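Local coordinates for protein acidocalcisomal pyrophosphatase (PDB 5C5V) that probably hydrolyses inorganic pyrophosphate with the help of magnesium ions, using a soluble pyrophosphatase domain that follows an EF-hand region, at residues M48-I52 against W67-H71; Q93-H99 against L112-L118; I132-V136 against I323-H327; T170-N175 against K338-L342. All coordinates share one frame; numbering follows the deposited sequence.

Contact 1: M48-I52 against W67-H71; sequences MKAEI and WWCSH
Ile52 covers one face of the Trp67 indole, its CG1 3.7 Å from the centroid of the five-membered ring and 11° off the ring normal, so that the methylene meets the pi face almost squarely in a CH-pi contact. From there CD1 runs on over the six-membered ring and comes within 3.7 Å of Trp67 CZ2. Met48 approaches from another side: its CG is 3.6 Å from the same Trp67 CZ2, and its SD stands at the ring edge, 5.3 Å from the six-membered centroid, as a Met-aromatic contact. On the face opposite Ile52 the edge of the His71 imidazole comes down on the indole, CD2 lying toward the rim. Leu36 of helix 26-36 adds to this buried side.

The other side is looser and partly solvent-exposed. There the extended Glu51 side chain faces His71 and brings OE1 to the indole edge, 3.0 Å from Trp67 NE1, but the N-H points poorly (132°) and the bond is weak. Glu51 OE1 is also modelled too near the imidazole, leaving its exact place in doubt.

Helices 43-53 and 61-69, joined by a short connection, are consistent with the paired helices of an EF-hand. Dispersion and pi contacts round one tryptophan probably account for most of the cohesion between these two segments, while the carboxylate contributes at most a weak polar bond at the rim.

Contact 2: Q93-H99 against L112-L118; sequences QQQLVVH and LYFFRDL
Leu96 and Phe115 interlock on one face of an antiparallel hairpin, where the leucine fills the hollow between two aromatic side chains of the opposing strand. Its CD1 meets the ring edges in plane, 3.6 Å from Phe115 CE1 and 4.0 Å from Tyr113 CD1. Beyond it Val98 runs alongside Tyr113. On the other flank Gln94 CB sits over the Phe115 ring, off-centre. The Gln94 side chain then bends at chi2 (-69°), which carries its amide back to Asp117; NE2 donates to Asp117 OD1 at 3.1 Å, from above the carboxylate plane, while Asp117 OD2 takes the backbone N-H groups of Glu119 and Thr120 in the turn beyond.

The face bearing Val97 and Phe114 has a different relief. Val97 CG2 rests over the centre of the Arg116 guanidinium, 4.0 Å from CZ, and His99 turns its edge toward the Phe114 face in an offset T-shaped pair, with centroids 5.5 Å apart and planes at 63°. Between the two faces the backbones pair regularly: Gln95 with Arg116, Val97 with Phe114 and His99 with Leu112 are hydrogen-bonded pairs.

Strand 123-126 flanks 110-117 on its far side and supplies Glu123 as a salt-bridge partner for Arg116. At the other edge, Gln94 and Gln95 pair in parallel with a strand of the second subunit, whose Glu145 also binds Arg116, so the sheet continues across the interface.

Contact 3: I132-V136 against I323-H327; sequences IPLYV and IDESH
The irregular loop at Leu134 passes the helix that carries His327 with the CA atoms of these two residues 8.1 Å apart, the nearest pair across the contact, a gap filled by side chains. Leu134 reaches straight into it. Its CD2 lies over the imidazole face of His327, 3.4 Å from ND1 and 3.8 Å from the ring centroid, and the same methyl touches Ile323 CG2 at 3.8 Å, one helical turn earlier. With CG of His327 anti to the backbone N (chi1 -164°), the imidazole is thrown out toward the loop.

Tyr135 comes to the same face of that imidazole with its edge, giving a T-shaped pair whose centroids are 5.5 Å apart and whose planes stand at 75°; the closest atoms are Tyr135 CE2 and His327 CD2, at 3.7 Å. The phenol is backed by its neighbour, because Leu134 CG lies over one face of the tyrosine ring.

This joins the long helix 316-336 of the pyrophosphatase domain to the segment leading toward strand 140-141, which also hydrogen-bonds through Leu134 and Val136 to the backbone of Asn153 and Arg151. Gln203 ties the two sides together: its carbonyl holds His327 ND1, fixing the ring's rotation, and its OE1 accepts from Leu134 N. Asp324, which Tyr135 OH approaches to 3.8 Å at CA, hydrogen-bonds instead through OD2 to His20 of the second subunit.

Contact 4: T170-N175 against K338-L342; sequences TGESFN and KRGEL
The carbonyl oxygen of Thr170 receives the N-H of Leu342, the last residue of the chain, in a short and nearly straight bond of 2.7 Å at 174°. The donor is tilted well out of the carbonyl plane, and the CA of Glu341 also comes to 3.3 Å from Thr170 O in a CA-H...O contact, so one oxygen meets two successive residues of the tail. Next to this bond the side chains of Thr170 and Leu342 cross at a slant, Leu342 CD1 packing against Thr170 CB at 3.7 Å.

Glu341 folds over the loop, because its chain bends at chi2 (73°). Its CG is then laid on the peptide after Glu172, 3.6 Å from Glu172 C, and the carboxylate is brought beside Ser173. The loop here is a type II beta turn from Glu172 to Asn175, closed by Asn175 N donating to Glu172 O, with Phe174 taking the positive phi expected at the third position. Phe174 N donates to a water at 2.9 Å; that water lies among several competing acceptors, Glu341 OE2 and Asn175 OD1 included.

Asn175 reaches the tail as well, but only weakly: ND2 makes a weak hydrogen bond of 3.4 Å to Gly340 O. Each of these atoms has a firmer partner, as ND2 also binds Ala169 O and Gly340 O takes a hydrogen bond from His130 NE2. Asn175 OD1 is held by Ser127 OG. Thr170 touches Asp221, which is one of the magnesium-binding residues, and Leu342 packs on Trp129 of helix 128-131.

Overall arrangement
Contact 1 stands apart in the EF-hand region, its centre 36 Å from that of contact 2 and about 50 Å from those of contacts 3 and 4. The other three cluster round the pyrophosphatase domain, with centres 17 to 19 Å from one another. Contacts 2 and 3 meet directly, Leu96 CD2 packing on Ile132 CD1 at 3.8 Å, and both touch the second subunit. Contacts 3 and 4 alternate along the chain, each tying an earlier loop to helix 316-336 or the tail after it. Contact 4 is nearest the active site: the Thr170 side chain lies about 8 Å from bound imidodiphosphate, against about 14 Å for Ile323 in contact 3.

Contact 1: M48-I52 against W67-H71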
loop_
_atom_site.group_PDB
_atom_site.type_symbol
_atom_site.label_atom_id
_atom_site.label_comp_id
_atom_site.label_asym_id
_atom_site.label_seq_id
_atom_site.Cartn_x
_atom_site.Cartn_y
_atom_site.Cartn_z
ATOM N N MET A 48 55.319 6.800 23.292
ATOM C CA MET A 48 54.260 6.407 22.368
ATOM C C MET A 48 54.381 7.034 20.972
ATOM O O MET A 48 54.398 6.317 19.975
ATOM C CB MET A 48 52.901 6.745 22.982
ATOM C CG MET A 48 51.737 6.705 22.017
ATOM S SD MET A 48 50.193 6.845 22.921
ATOM C CE MET A 48 50.388 8.412 23.750
ATOM N N LYS A 49 54.466 8.359 20.894
ATOM C CA LYS A 49 54.609 9.022 19.601
ATOM C C LYS A 49 55.923 8.634 18.907
ATOM O O LYS A 49 55.998 8.559 17.676
ATOM C CB LYS A 49 54.523 10.546 19.737
ATOM C CG LYS A 49 54.503 11.251 18.368
ATOM C CD LYS A 49 54.433 12.761 18.490
ATOM C CE LYS A 49 52.987 13.234 18.537
ATOM N NZ LYS A 49 52.905 14.725 18.534
ATOM N N ALA A 50 56.969 8.425 19.690
ATOM C CA ALA A 50 58.226 7.990 19.107
ATOM C C ALA A 50 58.041 6.600 18.495
ATOM O O ALA A 50 58.548 6.324 17.411
ATOM C CB ALA A 50 59.344 7.981 20.158
ATOM N N GLU A 51 57.319 5.732 19.198
ATOM C CA GLU A 51 57.074 4.375 18.724
ATOM C C GLU A 51 56.276 4.328 17.412
ATOM O O GLU A 51 56.546 3.494 16.542
ATOM C CB GLU A 51 56.347 3.556 19.801
ATOM C CG GLU A 51 57.236 3.023 20.920
ATOM C CD GLU A 51 56.442 2.305 22.003
ATOM O OE1 GLU A 51 55.281 1.939 21.729
ATOM O OE2 GLU A 51 56.966 2.094 23.125
ATOM N N ILE A 52 55.288 5.208 17.271
ATOM C CA ILE A 52 54.438 5.185 16.096
ATOM C C ILE A 52 55.168 5.818 14.911
ATOM O O ILE A 52 55.063 5.335 13.793
ATOM C CB ILE A 52 53.079 5.887 16.353
ATOM C CG1 ILE A 52 52.226 5.039 17.304
ATOM C CG2 ILE A 52 52.315 6.083 15.047
ATOM C CD1 ILE A 52 51.100 5.785 17.958
ATOM N N TRP A 67 51.200 -2.219 16.728
ATOM C CA TRP A 67 51.834 -1.330 17.687
ATOM C C TRP A 67 51.110 -1.370 19.027
ATOM O O TRP A 67 51.739 -1.481 20.089
ATOM C CB TRP A 67 51.864 0.104 17.163
ATOM C CG TRP A 67 52.027 1.090 18.271
ATOM C CD1 TRP A 67 53.195 1.460 18.880
ATOM C CD2 TRP A 67 50.979 1.795 18.948
ATOM N NE1 TRP A 67 52.936 2.368 19.883
ATOM C CE2 TRP A 67 51.582 2.592 19.940
ATOM C CE3 TRP A 67 49.587 1.831 18.808
ATOM C CZ2 TRP A 67 50.840 3.421 20.785
ATOM C CZ3 TRP A 67 48.853 2.654 19.645
ATOM C CH2 TRP A 67 49.482 3.438 20.621
ATOM N N TRP A 68 49.788 -1.286 18.975
ATOM C CA TRP A 68 48.982 -1.280 20.181
ATOM C C TRP A 68 49.183 -2.549 21.000
ATOM O O TRP A 68 49.390 -2.488 22.215
ATOM C CB TRP A 68 47.512 -1.124 19.836
ATOM C CG TRP A 68 46.607 -1.354 20.995
ATOM C CD1 TRP A 68 45.948 -2.505 21.307
ATOM C CD2 TRP A 68 46.258 -0.406 22.003
ATOM N NE1 TRP A 68 45.204 -2.332 22.442
ATOM C CE2 TRP A 68 45.376 -1.051 22.894
ATOM C CE3 TRP A 68 46.600 0.929 22.238
ATOM C CZ2 TRP A 68 44.834 -0.411 24.003
ATOM C CZ3 TRP A 68 46.062 1.565 23.334
ATOM C CH2 TRP A 68 45.188 0.896 24.206
ATOM N N CYS A 69 49.117 -3.696 20.331
ATOM C CA CYS A 69 49.256 -4.987 20.994
ATOM C C CYS A 69 50.660 -5.232 21.546
ATOM O O CYS A 69 50.839 -6.095 22.402
ATOM C CB CYS A 69 48.875 -6.125 20.053
ATOM S SG CYS A 69 47.099 -6.309 19.804
ATOM N N SER A 70 51.650 -4.493 21.047
ATOM C CA SER A 70 53.030 -4.675 21.482
ATOM C C SER A 70 53.332 -4.015 22.832
ATOM O O SER A 70 54.373 -4.266 23.425
ATOM C CB SER A 70 53.985 -4.138 20.417
ATOM O OG SER A 70 54.041 -2.724 20.454
ATOM N N HIS A 71 52.453 -3.126 23.283
ATOM C CA HIS A 71 52.582 -2.488 24.599
ATOM C C HIS A 71 52.275 -3.472 25.726
ATOM O O HIS A 71 51.661 -4.520 25.483
ATOM C CB HIS A 71 51.645 -1.283 24.710
ATOM C CG HIS A 71 52.129 -0.070 23.983
ATOM N ND1 HIS A 71 52.936 0.877 24.576
ATOM C CD2 HIS A 71 51.913 0.358 22.716
ATOM C CE1 HIS A 71 53.201 1.835 23.708
ATOM N NE2 HIS A 71 52.603 1.540 22.569
#

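Contact 2: Q93-H99 against L112-L118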
loop_
_atom_site.group_PDB
_atom_site.type_symbol
_atom_site.label_atom_id
_atom_site.label_comp_id
_atom_site.label_asym_id
_atom_site.label_seq_id
_atom_site.Cartn_x
_atom_site.Cartn_y
_atom_site.Cartn_z
ATOM N N GLN A 93 25.231 -6.183 19.957
ATOM C CA GLN A 93 24.186 -6.735 19.125
ATOM C C GLN A 93 24.400 -8.233 18.910
ATOM O O GLN A 93 25.526 -8.685 18.684
ATOM C CB GLN A 93 24.134 -5.993 17.789
ATOM C CG GLN A 93 22.962 -6.379 16.942
ATOM C CD GLN A 93 22.717 -5.402 15.802
ATOM O OE1 GLN A 93 23.650 -4.794 15.282
ATOM N NE2 GLN A 93 21.457 -5.239 15.425
ATOM N N GLN A 94 23.322 -9.002 19.030
ATOM C CA GLN A 94 23.364 -10.433 18.763
ATOM C C GLN A 94 22.665 -10.724 17.443
ATOM O O GLN A 94 21.498 -10.370 17.253
ATOM C CB GLN A 94 22.703 -11.229 19.895
ATOM C CG GLN A 94 23.197 -10.870 21.296
ATOM C CD GLN A 94 24.616 -11.311 21.533
ATOM O OE1 GLN A 94 25.030 -12.384 21.093
ATOM N NE2 GLN A 94 25.385 -10.468 22.200
ATOM N N GLN A 95 23.369 -11.385 16.537
ATOM C CA GLN A 95 22.776 -11.773 15.261
ATOM C C GLN A 95 22.131 -13.141 15.389
ATOM O O GLN A 95 22.793 -14.111 15.748
ATOM C CB GLN A 95 23.839 -11.792 14.160
ATOM C CG GLN A 95 23.380 -12.395 12.848
ATOM C CD GLN A 95 22.274 -11.600 12.202
ATOM O OE1 GLN A 95 22.431 -10.407 11.931
ATOM N NE2 GLN A 95 21.140 -12.247 11.963
ATOM N N LEU A 96 20.835 -13.224 15.112
ATOM C CA LEU A 96 20.166 -14.517 15.123
ATOM C C LEU A 96 20.612 -15.291 13.905
ATOM O O LEU A 96 20.566 -14.782 12.794
ATOM C CB LEU A 96 18.649 -14.366 15.143
ATOM C CG LEU A 96 17.892 -15.657 15.474
ATOM C CD1 LEU A 96 18.306 -16.189 16.846
ATOM C CD2 LEU A 96 16.381 -15.437 15.409
ATOM N N VAL A 97 21.086 -16.510 14.124
ATOM C CA VAL A 97 21.585 -17.343 13.040
ATOM C C VAL A 97 20.831 -18.660 13.059
ATOM O O VAL A 97 20.604 -19.234 14.128
ATOM C CB VAL A 97 23.094 -17.600 13.153
ATOM C CG1 VAL A 97 23.560 -18.485 12.008
ATOM C CG2 VAL A 97 23.858 -16.279 13.138
ATOM N N VAL A 98 20.418 -19.124 11.886
ATOM C CA VAL A 98 19.637 -20.348 11.786
ATOM C C VAL A 98 20.393 -21.410 10.988
ATOM O O VAL A 98 20.931 -21.133 9.917
ATOM C CB VAL A 98 18.271 -20.091 11.132
ATOM C CG1 VAL A 98 17.481 -21.360 11.083
ATOM C CG2 VAL A 98 17.493 -19.060 11.925
ATOM N N HIS A 99 20.497 -22.612 11.540
ATOM C CA HIS A 99 21.105 -23.710 10.802
ATOM C C HIS A 99 20.171 -24.910 10.724
ATOM O O HIS A 99 19.538 -25.272 11.714
ATOM C CB HIS A 99 22.430 -24.109 11.441
ATOM C CG HIS A 99 23.571 -23.233 11.033
ATOM N ND1 HIS A 99 24.611 -22.919 11.881
ATOM C CD2 HIS A 99 23.848 -22.623 9.853
ATOM C CE1 HIS A 99 25.465 -22.131 11.252
ATOM N NE2 HIS A 99 25.026 -21.937 10.020
ATOM N N LEU A 112 17.998 -25.203 13.982
ATOM C CA LEU A 112 18.708 -24.753 15.167
ATOM C C LEU A 112 18.957 -23.257 15.130
ATOM O O LEU A 112 19.141 -22.685 14.054
ATOM C CB LEU A 112 20.047 -25.492 15.315
ATOM C CG LEU A 112 19.979 -26.962 15.730
ATOM C CD1 LEU A 112 19.227 -27.756 14.683
ATOM C CD2 LEU A 112 21.380 -27.547 15.975
ATOM N N TYR A 113 18.970 -22.643 16.314
ATOM C CA TYR A 113 19.191 -21.214 16.462
ATOM C C TYR A 113 20.469 -20.910 17.230
ATOM O O TYR A 113 20.819 -21.601 18.190
ATOM C CB TYR A 113 18.005 -20.560 17.161
ATOM C CG TYR A 113 16.738 -20.559 16.326
ATOM C CD1 TYR A 113 16.282 -19.400 15.706
ATOM C CD2 TYR A 113 16.004 -21.724 16.160
ATOM C CE1 TYR A 113 15.111 -19.404 14.936
ATOM C CE2 TYR A 113 14.861 -21.746 15.406
ATOM C CZ TYR A 113 14.414 -20.586 14.796
ATOM O OH TYR A 113 13.269 -20.640 14.060
ATOM N N PHE A 114 21.165 -19.867 16.796
ATOM C CA PHE A 114 22.369 -19.416 17.458
ATOM C C PHE A 114 22.372 -17.912 17.649
ATOM O O PHE A 114 21.626 -17.188 16.999
ATOM C CB PHE A 114 23.599 -19.821 16.656
ATOM C CG PHE A 114 23.737 -21.297 16.462
ATOM C CD1 PHE A 114 24.616 -22.029 17.248
ATOM C CD2 PHE A 114 22.992 -21.956 15.489
ATOM C CE1 PHE A 114 24.750 -23.388 17.074
ATOM C CE2 PHE A 114 23.124 -23.319 15.311
ATOM C CZ PHE A 114 24.006 -24.038 16.110
ATOM N N PHE A 115 23.234 -17.454 18.544
ATOM C CA PHE A 115 23.578 -16.048 18.636
ATOM C C PHE A 115 25.004 -15.900 18.167
ATOM O O PHE A 115 25.876 -16.670 18.557
ATOM C CB PHE A 115 23.448 -15.504 20.061
ATOM C CG PHE A 115 22.050 -15.143 20.446
ATOM C CD1 PHE A 115 20.994 -15.433 19.605
ATOM C CD2 PHE A 115 21.792 -14.495 21.636
ATOM C CE1 PHE A 115 19.712 -15.093 19.958
ATOM C CE2 PHE A 115 20.502 -14.157 21.988
ATOM C CZ PHE A 115 19.464 -14.456 21.150
ATOM N N ARG A 116 25.229 -14.918 17.305
ATOM C CA ARG A 116 26.575 -14.483 16.998
ATOM C C ARG A 116 26.721 -13.094 17.583
ATOM O O ARG A 116 26.078 -12.158 17.120
ATOM C CB ARG A 116 26.822 -14.435 15.500
ATOM C CG ARG A 116 28.230 -13.998 15.090
ATOM C CD ARG A 116 28.217 -13.976 13.588
ATOM N NE ARG A 116 28.035 -15.323 13.073
ATOM C CZ ARG A 116 27.587 -15.581 11.852
ATOM N NH1 ARG A 116 27.233 -14.572 11.063
ATOM N NH2 ARG A 116 27.429 -16.843 11.445
ATOM N N ASP A 117 27.521 -12.968 18.630
ATOM C CA ASP A 117 27.834 -11.663 19.184
ATOM C C ASP A 117 28.643 -10.891 18.129
ATOM O O ASP A 117 29.733 -11.321 17.746
ATOM C CB ASP A 117 28.599 -11.822 20.498
ATOM C CG ASP A 117 28.771 -10.518 21.241
ATOM O OD1 ASP A 117 28.501 -10.513 22.456
ATOM O OD2 ASP A 117 29.190 -9.510 20.641
ATOM N N LEU A 118 28.102 -9.778 17.638
ATOM C CA LEU A 118 28.728 -9.058 16.518
ATOM C C LEU A 118 30.012 -8.321 16.906
ATOM O O LEU A 118 30.772 -7.890 16.036
ATOM C CB LEU A 118 27.736 -8.075 15.889
ATOM C CG LEU A 118 26.584 -8.773 15.149
ATOM C CD1 LEU A 118 25.796 -7.799 14.301
ATOM C CD2 LEU A 118 27.108 -9.921 14.283
#

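Contact 3: I132-V136 against I323-H327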
loop_
_atom_site.group_PDB
_atom_site.type_symbol
_atom_site.label_atom_id
_atom_site.label_comp_id
_atom_site.label_asym_id
_atom_site.label_seq_id
_atom_site.Cartn_x
_atom_site.Cartn_y
_atom_site.Cartn_z
ATOM N N ILE A 132 14.807 -15.652 22.272
ATOM C CA ILE A 132 14.304 -14.571 21.429
ATOM C C ILE A 132 13.333 -13.711 22.225
ATOM O O ILE A 132 12.373 -14.231 22.786
ATOM C CB ILE A 132 13.605 -15.097 20.166
ATOM C CG1 ILE A 132 14.597 -15.874 19.299
ATOM C CG2 ILE A 132 13.019 -13.944 19.371
ATOM C CD1 ILE A 132 13.959 -16.533 18.093
ATOM N N PRO A 133 13.597 -12.394 22.306
ATOM C CA PRO A 133 12.727 -11.524 23.106
ATOM C C PRO A 133 11.302 -11.535 22.563
ATOM O O PRO A 133 11.111 -11.473 21.356
ATOM C CB PRO A 133 13.364 -10.130 22.960
ATOM C CG PRO A 133 14.724 -10.361 22.415
ATOM C CD PRO A 133 14.654 -11.633 21.616
ATOM N N LEU A 134 10.326 -11.640 23.454
ATOM C CA LEU A 134 8.928 -11.545 23.089
ATOM C C LEU A 134 8.625 -10.123 22.616
ATOM O O LEU A 134 8.040 -9.923 21.551
ATOM C CB LEU A 134 8.039 -11.924 24.279
ATOM C CG LEU A 134 6.537 -11.672 24.150
ATOM C CD1 LEU A 134 5.964 -12.388 22.928
ATOM C CD2 LEU A 134 5.843 -12.126 25.428
ATOM N N TYR A 135 9.050 -9.146 23.418
ATOM C CA TYR A 135 8.860 -7.728 23.122
ATOM C C TYR A 135 10.043 -7.163 22.352
ATOM O O TYR A 135 11.196 -7.350 22.757
ATOM C CB TYR A 135 8.680 -6.932 24.411
ATOM C CG TYR A 135 7.464 -7.334 25.194
ATOM C CD1 TYR A 135 6.222 -6.770 24.917
ATOM C CD2 TYR A 135 7.547 -8.288 26.202
ATOM C CE1 TYR A 135 5.097 -7.144 25.619
ATOM C CE2 TYR A 135 6.426 -8.672 26.910
ATOM C CZ TYR A 135 5.202 -8.091 26.609
ATOM O OH TYR A 135 4.076 -8.459 27.297
ATOM N N VAL A 136 9.765 -6.458 21.257
ATOM C CA VAL A 136 10.811 -5.764 20.514
ATOM C C VAL A 136 10.996 -4.378 21.112
ATOM O O VAL A 136 10.158 -3.492 20.934
ATOM C CB VAL A 136 10.471 -5.646 19.010
ATOM C CG1 VAL A 136 11.612 -4.962 18.258
ATOM C CG2 VAL A 136 10.169 -7.038 18.423
ATOM N N ILE A 323 -1.222 -12.390 26.126
ATOM C CA ILE A 323 0.201 -12.577 25.868
ATOM C C ILE A 323 1.055 -12.212 27.098
ATOM O O ILE A 323 1.977 -12.944 27.458
ATOM C CB ILE A 323 0.643 -11.759 24.654
ATOM C CG1 ILE A 323 0.030 -12.353 23.388
ATOM C CG2 ILE A 323 2.178 -11.707 24.561
ATOM C CD1 ILE A 323 0.162 -11.458 22.180
ATOM N N ASP A 324 0.721 -11.101 27.750
ATOM C CA ASP A 324 1.428 -10.663 28.953
ATOM C C ASP A 324 1.383 -11.733 30.045
ATOM O O ASP A 324 2.399 -12.062 30.669
ATOM C CB ASP A 324 0.815 -9.364 29.476
ATOM C CG ASP A 324 1.433 -8.907 30.798
ATOM O OD1 ASP A 324 2.665 -8.720 30.852
ATOM O OD2 ASP A 324 0.687 -8.751 31.793
ATOM N N GLU A 325 0.187 -12.274 30.267
ATOM C CA GLU A 325 -0.009 -13.294 31.282
ATOM C C GLU A 325 0.724 -14.593 30.934
ATOM O O GLU A 325 1.266 -15.242 31.818
ATOM C CB GLU A 325 -1.499 -13.550 31.487
ATOM C CG GLU A 325 -2.220 -12.352 32.081
ATOM C CD GLU A 325 -3.722 -12.558 32.196
ATOM O OE1 GLU A 325 -4.231 -13.652 31.825
ATOM O OE2 GLU A 325 -4.404 -11.600 32.620
ATOM N N SER A 326 0.785 -14.961 29.659
ATOM C CA SER A 326 1.546 -16.161 29.311
ATOM C C SER A 326 3.058 -15.921 29.409
ATOM O O SER A 326 3.836 -16.866 29.460
ATOM C CB SER A 326 1.199 -16.660 27.908
ATOM O OG SER A 326 1.761 -15.802 26.934
ATOM N N HIS A 327 3.463 -14.655 29.381
ATOM C CA HIS A 327 4.854 -14.273 29.584
ATOM C C HIS A 327 5.214 -14.506 31.047
ATOM O O HIS A 327 6.278 -15.028 31.365
ATOM C CB HIS A 327 5.060 -12.808 29.193
ATOM C CG HIS A 327 6.491 -12.410 29.006
ATOM N ND1 HIS A 327 7.382 -13.158 28.265
ATOM C CD2 HIS A 327 7.169 -11.307 29.404
ATOM C CE1 HIS A 327 8.555 -12.549 28.240
ATOM N NE2 HIS A 327 8.452 -11.423 28.923
#

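Contact 4: T170-N175 against K338-L342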
loop_
_atom_site.group_PDB
_atom_site.type_symbol
_atom_site.label_atom_id
_atom_site.label_comp_id
_atom_site.label_asym_id
_atom_site.label_seq_id
_atom_site.Cartn_x
_atom_site.Cartn_y
_atom_site.Cartn_z
ATOM N N THR A 170 9.536 -28.392 22.327
ATOM C CA THR A 170 9.573 -27.956 23.713
ATOM C C THR A 170 10.279 -28.977 24.593
ATOM O O THR A 170 10.677 -28.681 25.715
ATOM C CB THR A 170 8.152 -27.712 24.240
ATOM O OG1 THR A 170 7.374 -28.907 24.064
ATOM C CG2 THR A 170 7.492 -26.591 23.450
ATOM N N GLY A 171 10.442 -30.184 24.073
ATOM C CA GLY A 171 11.001 -31.264 24.863
ATOM C C GLY A 171 12.494 -31.445 24.700
ATOM O O GLY A 171 13.095 -32.229 25.412
ATOM N N GLU A 172 13.094 -30.741 23.749
ATOM C CA GLU A 172 14.517 -30.917 23.473
ATOM C C GLU A 172 15.339 -29.704 23.877
ATOM O O GLU A 172 14.862 -28.572 23.803
ATOM C CB GLU A 172 14.750 -31.217 21.990
ATOM C CG GLU A 172 13.982 -32.432 21.485
ATOM C CD GLU A 172 14.132 -32.644 19.991
ATOM O OE1 GLU A 172 15.041 -32.039 19.374
ATOM O OE2 GLU A 172 13.344 -33.422 19.430
ATOM N N SER A 173 16.574 -29.954 24.308
ATOM C CA SER A 173 17.508 -28.881 24.653
ATOM C C SER A 173 17.676 -27.892 23.515
ATOM O O SER A 173 17.903 -28.297 22.375
ATOM C CB SER A 173 18.887 -29.450 25.016
ATOM O OG SER A 173 18.808 -30.310 26.132
ATOM N N PHE A 174 17.585 -26.606 23.849
ATOM C CA PHE A 174 17.737 -25.509 22.906
ATOM C C PHE A 174 16.496 -25.399 21.987
ATOM O O PHE A 174 16.445 -24.535 21.120
ATOM C CB PHE A 174 19.034 -25.665 22.086
ATOM C CG PHE A 174 20.306 -25.555 22.920
ATOM C CD1 PHE A 174 20.720 -24.329 23.429
ATOM C CD2 PHE A 174 21.079 -26.679 23.193
ATOM C CE1 PHE A 174 21.896 -24.228 24.216
ATOM C CE2 PHE A 174 22.252 -26.594 23.974
ATOM C CZ PHE A 174 22.660 -25.369 24.482
ATOM N N ASN A 175 15.517 -26.282 22.205
ATOM C CA ASN A 175 14.197 -26.205 21.591
ATOM C C ASN A 175 14.229 -25.912 20.093
ATOM O O ASN A 175 13.603 -24.970 19.620
ATOM C CB ASN A 175 13.356 -25.152 22.307
ATOM C CG ASN A 175 13.412 -25.297 23.804
ATOM O OD1 ASN A 175 13.940 -24.436 24.494
ATOM N ND2 ASN A 175 12.889 -26.398 24.316
ATOM N N LYS A 338 12.976 -23.384 36.669
ATOM C CA LYS A 338 14.160 -23.832 35.943
ATOM C C LYS A 338 13.857 -24.906 34.888
ATOM O O LYS A 338 14.663 -25.806 34.658
ATOM C CB LYS A 338 15.214 -24.366 36.933
ATOM C CG LYS A 338 15.561 -23.421 38.089
ATOM C CD LYS A 338 16.072 -22.050 37.623
ATOM C CE LYS A 338 16.437 -21.150 38.829
ATOM N NZ LYS A 338 16.771 -19.740 38.424
ATOM N N ARG A 339 12.683 -24.842 34.266
ATOM C CA ARG A 339 12.359 -25.808 33.229
ATOM C C ARG A 339 12.590 -25.222 31.830
ATOM O O ARG A 339 11.826 -24.379 31.361
ATOM C CB ARG A 339 10.922 -26.299 33.398
ATOM C CG ARG A 339 10.682 -27.066 34.702
ATOM C CD ARG A 339 9.186 -27.377 34.947
ATOM N NE ARG A 339 8.615 -28.274 33.935
ATOM C CZ ARG A 339 7.306 -28.460 33.728
ATOM N NH1 ARG A 339 6.402 -27.811 34.456
ATOM N NH2 ARG A 339 6.899 -29.297 32.781
ATOM N N GLY A 340 13.670 -25.638 31.179
ATOM C CA GLY A 340 13.937 -25.217 29.812
ATOM C C GLY A 340 13.417 -26.228 28.805
ATOM O O GLY A 340 13.222 -25.911 27.631
ATOM N N GLU A 341 13.171 -27.448 29.267
ATOM C CA GLU A 341 12.570 -28.466 28.419
ATOM C C GLU A 341 11.343 -29.033 29.099
ATOM O O GLU A 341 11.304 -29.183 30.319
ATOM C CB GLU A 341 13.547 -29.602 28.102
ATOM C CG GLU A 341 14.806 -29.169 27.389
ATOM C CD GLU A 341 15.773 -28.413 28.279
ATOM O OE1 GLU A 341 15.955 -28.794 29.474
ATOM O OE2 GLU A 341 16.342 -27.411 27.777
ATOM N N LEU A 342 10.329 -29.315 28.294
ATOM C CA LEU A 342 9.117 -29.934 28.795
ATOM C C LEU A 342 9.236 -31.439 28.608
ATOM O O LEU A 342 8.553 -32.203 29.286
ATOM C CB LEU A 342 7.879 -29.395 28.075
ATOM C CG LEU A 342 7.544 -27.903 28.181
ATOM C CD1 LEU A 342 6.285 -27.598 27.378
ATOM C CD2 LEU A 342 7.368 -27.454 29.622
HETATM O O HOH W 1 16.116 -25.486 26.106
#